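Local coordinates for protein glucuronan lyase A (Trichoderma reesei, PDB 2ZZJ) that probably cleaves beta-1,4-glucuronan within the chain as a polysaccharide lyase of family 20, and binds a calcium ion in a beta-jelly-roll fold, at residues 120-132 and 179-191. Sequence-based numbering, arbitrary orientation.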
# COMPACT_ATOMS: atom_id res chain seq x y z
N TYR A 120 9.87 -2.44 -0.73
CA TYR A 120 10.23 -1.22 -0.02
C TYR A 120 9.05 -0.71 0.81
O TYR A 120 7.89 -0.90 0.43
CB TYR A 120 10.50 -0.13 -1.04
CG TYR A 120 11.89 -0.10 -1.62
CD1 TYR A 120 12.62 1.10 -1.61
CD2 TYR A 120 12.47 -1.24 -2.19
CE1 TYR A 120 13.91 1.16 -2.14
CE2 TYR A 120 13.77 -1.18 -2.74
CZ TYR A 120 14.47 0.03 -2.70
OH TYR A 120 15.75 0.10 -3.25
N SER A 121 9.32 0.00 1.91
CA SER A 121 8.25 0.76 2.55
C SER A 121 8.80 2.05 3.08
O SER A 121 9.99 2.33 2.88
CB SER A 121 7.52 -0.05 3.65
OG SER A 121 6.31 0.63 4.03
N ARG A 122 7.96 2.84 3.73
CA ARG A 122 8.39 4.11 4.31
C ARG A 122 7.38 4.54 5.33
O ARG A 122 6.29 3.99 5.37
CB ARG A 122 8.44 5.17 3.22
CG ARG A 122 7.10 5.57 2.71
CD ARG A 122 7.17 6.55 1.55
NE ARG A 122 6.03 7.44 1.61
CZ ARG A 122 5.91 8.56 0.89
NH1 ARG A 122 4.83 9.31 1.01
NH2 ARG A 122 6.88 8.93 0.05
N TYR A 123 7.75 5.50 6.17
CA TYR A 123 6.77 6.24 6.93
C TYR A 123 7.17 7.71 6.82
O TYR A 123 8.31 8.03 6.42
CB TYR A 123 6.72 5.78 8.39
CG TYR A 123 8.05 5.74 9.12
CD1 TYR A 123 8.53 6.86 9.84
CD2 TYR A 123 8.83 4.61 9.11
CE1 TYR A 123 9.78 6.82 10.52
CE2 TYR A 123 10.06 4.55 9.78
CZ TYR A 123 10.54 5.68 10.49
OH TYR A 123 11.78 5.59 11.15
N VAL A 124 6.22 8.57 7.17
CA VAL A 124 6.37 10.02 7.09
C VAL A 124 6.12 10.63 8.46
O VAL A 124 5.20 10.22 9.16
CB VAL A 124 5.39 10.60 6.04
CG1 VAL A 124 5.50 12.10 5.93
CG2 VAL A 124 5.69 10.00 4.67
N ASN A 125 6.95 11.59 8.85
CA ASN A 125 6.68 12.34 10.07
C ASN A 125 7.05 13.81 9.87
O ASN A 125 7.71 14.17 8.88
CB ASN A 125 7.40 11.74 11.28
CG ASN A 125 8.89 11.68 11.09
OD1 ASN A 125 9.49 12.63 10.57
ND2 ASN A 125 9.52 10.58 11.51
N GLY A 126 6.63 14.65 10.81
CA GLY A 126 6.72 16.08 10.63
C GLY A 126 5.33 16.66 10.70
O GLY A 126 4.45 16.09 11.34
N HIS A 127 5.14 17.80 10.05
CA HIS A 127 3.97 18.68 10.22
C HIS A 127 3.21 18.90 8.89
O HIS A 127 1.98 18.89 8.85
CB HIS A 127 4.38 20.05 10.84
CG HIS A 127 3.22 20.94 11.16
ND1 HIS A 127 2.27 20.63 12.11
CD2 HIS A 127 2.84 22.14 10.63
CE1 HIS A 127 1.36 21.59 12.16
NE2 HIS A 127 1.68 22.51 11.27
N TYR A 128 3.95 19.10 7.80
CA TYR A 128 3.34 19.26 6.47
C TYR A 128 2.05 20.07 6.47
O TYR A 128 1.04 19.69 5.86
CB TYR A 128 3.08 17.88 5.84
CG TYR A 128 3.04 17.85 4.33
CD1 TYR A 128 4.17 18.19 3.57
CD2 TYR A 128 1.89 17.45 3.63
CE1 TYR A 128 4.15 18.14 2.17
CE2 TYR A 128 1.87 17.38 2.23
CZ TYR A 128 3.01 17.73 1.51
OH TYR A 128 3.01 17.68 0.13
N ARG A 129 2.07 21.21 7.18
CA ARG A 129 0.91 22.09 7.18
C ARG A 129 1.42 23.52 7.31
O ARG A 129 2.29 23.79 8.15
CB ARG A 129 -0.01 21.78 8.36
CG ARG A 129 -1.28 22.62 8.39
CD ARG A 129 -2.17 22.23 9.55
NE ARG A 129 -2.65 20.85 9.43
CZ ARG A 129 -3.66 20.47 8.66
NH1 ARG A 129 -4.32 21.36 7.91
NH2 ARG A 129 -4.01 19.20 8.63
N GLN A 130 0.89 24.41 6.46
CA GLN A 130 1.20 25.85 6.56
C GLN A 130 0.89 26.37 7.97
O GLN A 130 -0.15 26.03 8.54
CB GLN A 130 0.41 26.66 5.52
CG GLN A 130 0.78 26.36 4.06
CD GLN A 130 2.18 26.84 3.68
OE1 GLN A 130 2.91 27.43 4.50
NE2 GLN A 130 2.57 26.58 2.44
N PRO A 131 1.79 27.21 8.54
CA PRO A 131 2.96 27.87 7.93
C PRO A 131 4.30 27.13 8.09
O PRO A 131 5.37 27.78 8.11
CB PRO A 131 3.01 29.20 8.70
CG PRO A 131 2.50 28.84 10.12
CD PRO A 131 1.65 27.57 9.97
N ASN A 132 4.26 25.79 8.19
CA ASN A 132 5.48 24.96 8.25
C ASN A 132 5.28 23.61 7.55
O ASN A 132 4.75 22.66 8.15
CB ASN A 132 5.91 24.74 9.72
CG ASN A 132 7.12 23.83 9.85
OD1 ASN A 132 7.98 23.77 8.96
ND2 ASN A 132 7.19 23.11 10.98
N GLU A 179 11.82 -4.27 12.12
CA GLU A 179 11.17 -3.66 13.27
C GLU A 179 12.01 -2.51 13.76
O GLU A 179 13.25 -2.57 13.76
CB GLU A 179 10.85 -4.70 14.36
CG GLU A 179 11.76 -4.72 15.57
CD GLU A 179 11.81 -6.07 16.24
OE1 GLU A 179 12.85 -6.74 16.07
OE2 GLU A 179 10.82 -6.46 16.89
N GLU A 180 11.33 -1.44 14.10
CA GLU A 180 12.00 -0.33 14.74
C GLU A 180 11.04 0.34 15.72
O GLU A 180 9.82 0.33 15.52
CB GLU A 180 12.57 0.65 13.71
CG GLU A 180 11.56 1.42 12.92
CD GLU A 180 12.22 2.23 11.82
OE1 GLU A 180 12.77 3.31 12.13
OE2 GLU A 180 12.21 1.80 10.65
N TYR A 181 11.61 0.87 16.81
CA TYR A 181 10.84 1.39 17.94
C TYR A 181 11.14 2.86 18.24
O TYR A 181 12.13 3.41 17.74
CB TYR A 181 11.12 0.55 19.18
CG TYR A 181 10.61 -0.86 19.01
CD1 TYR A 181 9.29 -1.19 19.35
CD2 TYR A 181 11.42 -1.84 18.45
CE1 TYR A 181 8.81 -2.49 19.17
CE2 TYR A 181 10.96 -3.12 18.26
CZ TYR A 181 9.65 -3.44 18.61
OH TYR A 181 9.20 -4.73 18.41
N ASN A 182 10.29 3.48 19.04
CA ASN A 182 10.52 4.86 19.46
C ASN A 182 10.82 5.77 18.27
O ASN A 182 11.86 6.47 18.23
CB ASN A 182 11.67 4.93 20.50
CG ASN A 182 11.44 4.00 21.68
OD1 ASN A 182 10.37 4.01 22.30
ND2 ASN A 182 12.44 3.19 22.00
N VAL A 183 9.93 5.71 17.28
CA VAL A 183 10.01 6.56 16.09
C VAL A 183 8.67 7.21 15.87
O VAL A 183 7.63 6.67 16.29
CB VAL A 183 10.41 5.77 14.80
CG1 VAL A 183 11.88 5.49 14.77
CG2 VAL A 183 9.58 4.48 14.65
N ALA A 184 8.68 8.38 15.22
CA ALA A 184 7.46 9.04 14.80
C ALA A 184 7.02 8.46 13.44
O ALA A 184 7.77 8.54 12.45
CB ALA A 184 7.68 10.54 14.66
N THR A 185 5.82 7.90 13.40
CA THR A 185 5.34 7.17 12.20
C THR A 185 4.24 7.88 11.37
O THR A 185 3.78 7.33 10.34
CB THR A 185 4.78 5.81 12.62
OG1 THR A 185 3.79 6.00 13.64
CG2 THR A 185 5.90 4.89 13.08
N THR A 186 3.76 9.04 11.82
CA THR A 186 2.78 9.84 11.08
C THR A 186 2.99 11.33 11.40
O THR A 186 3.74 11.67 12.32
CB THR A 186 1.29 9.40 11.32
OG1 THR A 186 0.42 9.97 10.32
CG2 THR A 186 0.78 9.77 12.73
N VAL A 187 2.33 12.19 10.63
CA VAL A 187 2.38 13.64 10.85
C VAL A 187 1.59 14.03 12.11
O VAL A 187 0.71 13.30 12.57
CB VAL A 187 1.89 14.46 9.60
CG1 VAL A 187 2.87 14.29 8.43
CG2 VAL A 187 0.50 14.09 9.17
N ASP A 188 1.92 15.19 12.68
CA ASP A 188 1.33 15.61 13.95
C ASP A 188 -0.07 16.25 13.84
O ASP A 188 -0.29 17.35 14.35
CB ASP A 188 2.31 16.49 14.76
CG ASP A 188 2.67 17.81 14.07
OD1 ASP A 188 2.33 17.98 12.87
OD2 ASP A 188 3.28 18.69 14.74
N ASP A 189 -1.01 15.55 13.20
CA ASP A 189 -2.44 15.91 13.24
C ASP A 189 -3.38 14.68 13.41
O ASP A 189 -2.91 13.56 13.61
CB ASP A 189 -2.86 16.77 12.04
CG ASP A 189 -2.90 16.00 10.73
OD1 ASP A 189 -3.07 14.74 10.76
OD2 ASP A 189 -2.80 16.67 9.67
N ASP A 190 -4.69 14.90 13.31
CA ASP A 190 -5.69 13.84 13.57
C ASP A 190 -6.52 13.48 12.33
O ASP A 190 -7.67 13.05 12.42
CB ASP A 190 -6.62 14.24 14.74
CG ASP A 190 -5.86 14.64 16.00
OD1 ASP A 190 -4.85 14.01 16.36
OD2 ASP A 190 -6.30 15.62 16.65
N SER A 191 -5.94 13.68 11.14
CA SER A 191 -6.59 13.25 9.89
C SER A 191 -6.83 11.73 9.98
O SER A 191 -6.07 11.02 10.63
CB SER A 191 -5.68 13.54 8.68
OG SER A 191 -4.93 14.75 8.81
O HOH W 1 3.78 7.01 7.81
O HOH W 2 5.73 13.68 13.31
O HOH W 3 0.57 18.04 10.81
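The hydroxyl of Tyr123 donates to Glu180, OH to OE1 2.7 Å, meeting the oxygen from above the carboxylate plane, while ring and carboxylate stand nearly perpendicular, 84° apart. Arg140, by a salt bridge, and His178, by a hydrogen bond, hold the other oxygen, OE2, so both carboxylate oxygens are engaged. A phenylalanine in place of Tyr123 would probably leave Glu180 OE1 without this donor and the ring less firmly anchored. Further along, His127 ND1 gives its hydrogen to Asp188 OD1 at 2.8 Å, on the syn side and close to the imidazole plane; CG anti to the backbone N (chi1 -175°) helps bring the ring there. Arg129 NH2 forms a salt bridge with Asp189 OD2 (3.0 Å), approaching on the anti side, and Arg96 is a second cation on that oxygen. Asp189 OD1 instead accepts from Ser191 N and OG, the backbone bond making an Asx turn.

In the beta-jelly roll, strand 118-126 and strand 175-183 belong to different antiparallel sheets; beyond the corner at Asn182 the chain runs beside the first strand's end and on toward strand 192-197, which belongs to the same sheet as strand 118-126. Bonds to the main chain mark this passage. Asn125 ND2 reaches Ala184 O at 2.8 Å, almost straight (169°) and within the amide plane, and Asp188 N donates to Gly126 O (3.0 Å). Water 1 links Val124 N to Thr185 O, and water 2 links Gly126 N to Thr186 O.

Apolar contact is sparser: Val124 CG1 meets Val187 CG1 at 4.2 Å, and Ala184 CB lies 3.6 Å from Asn125 CB.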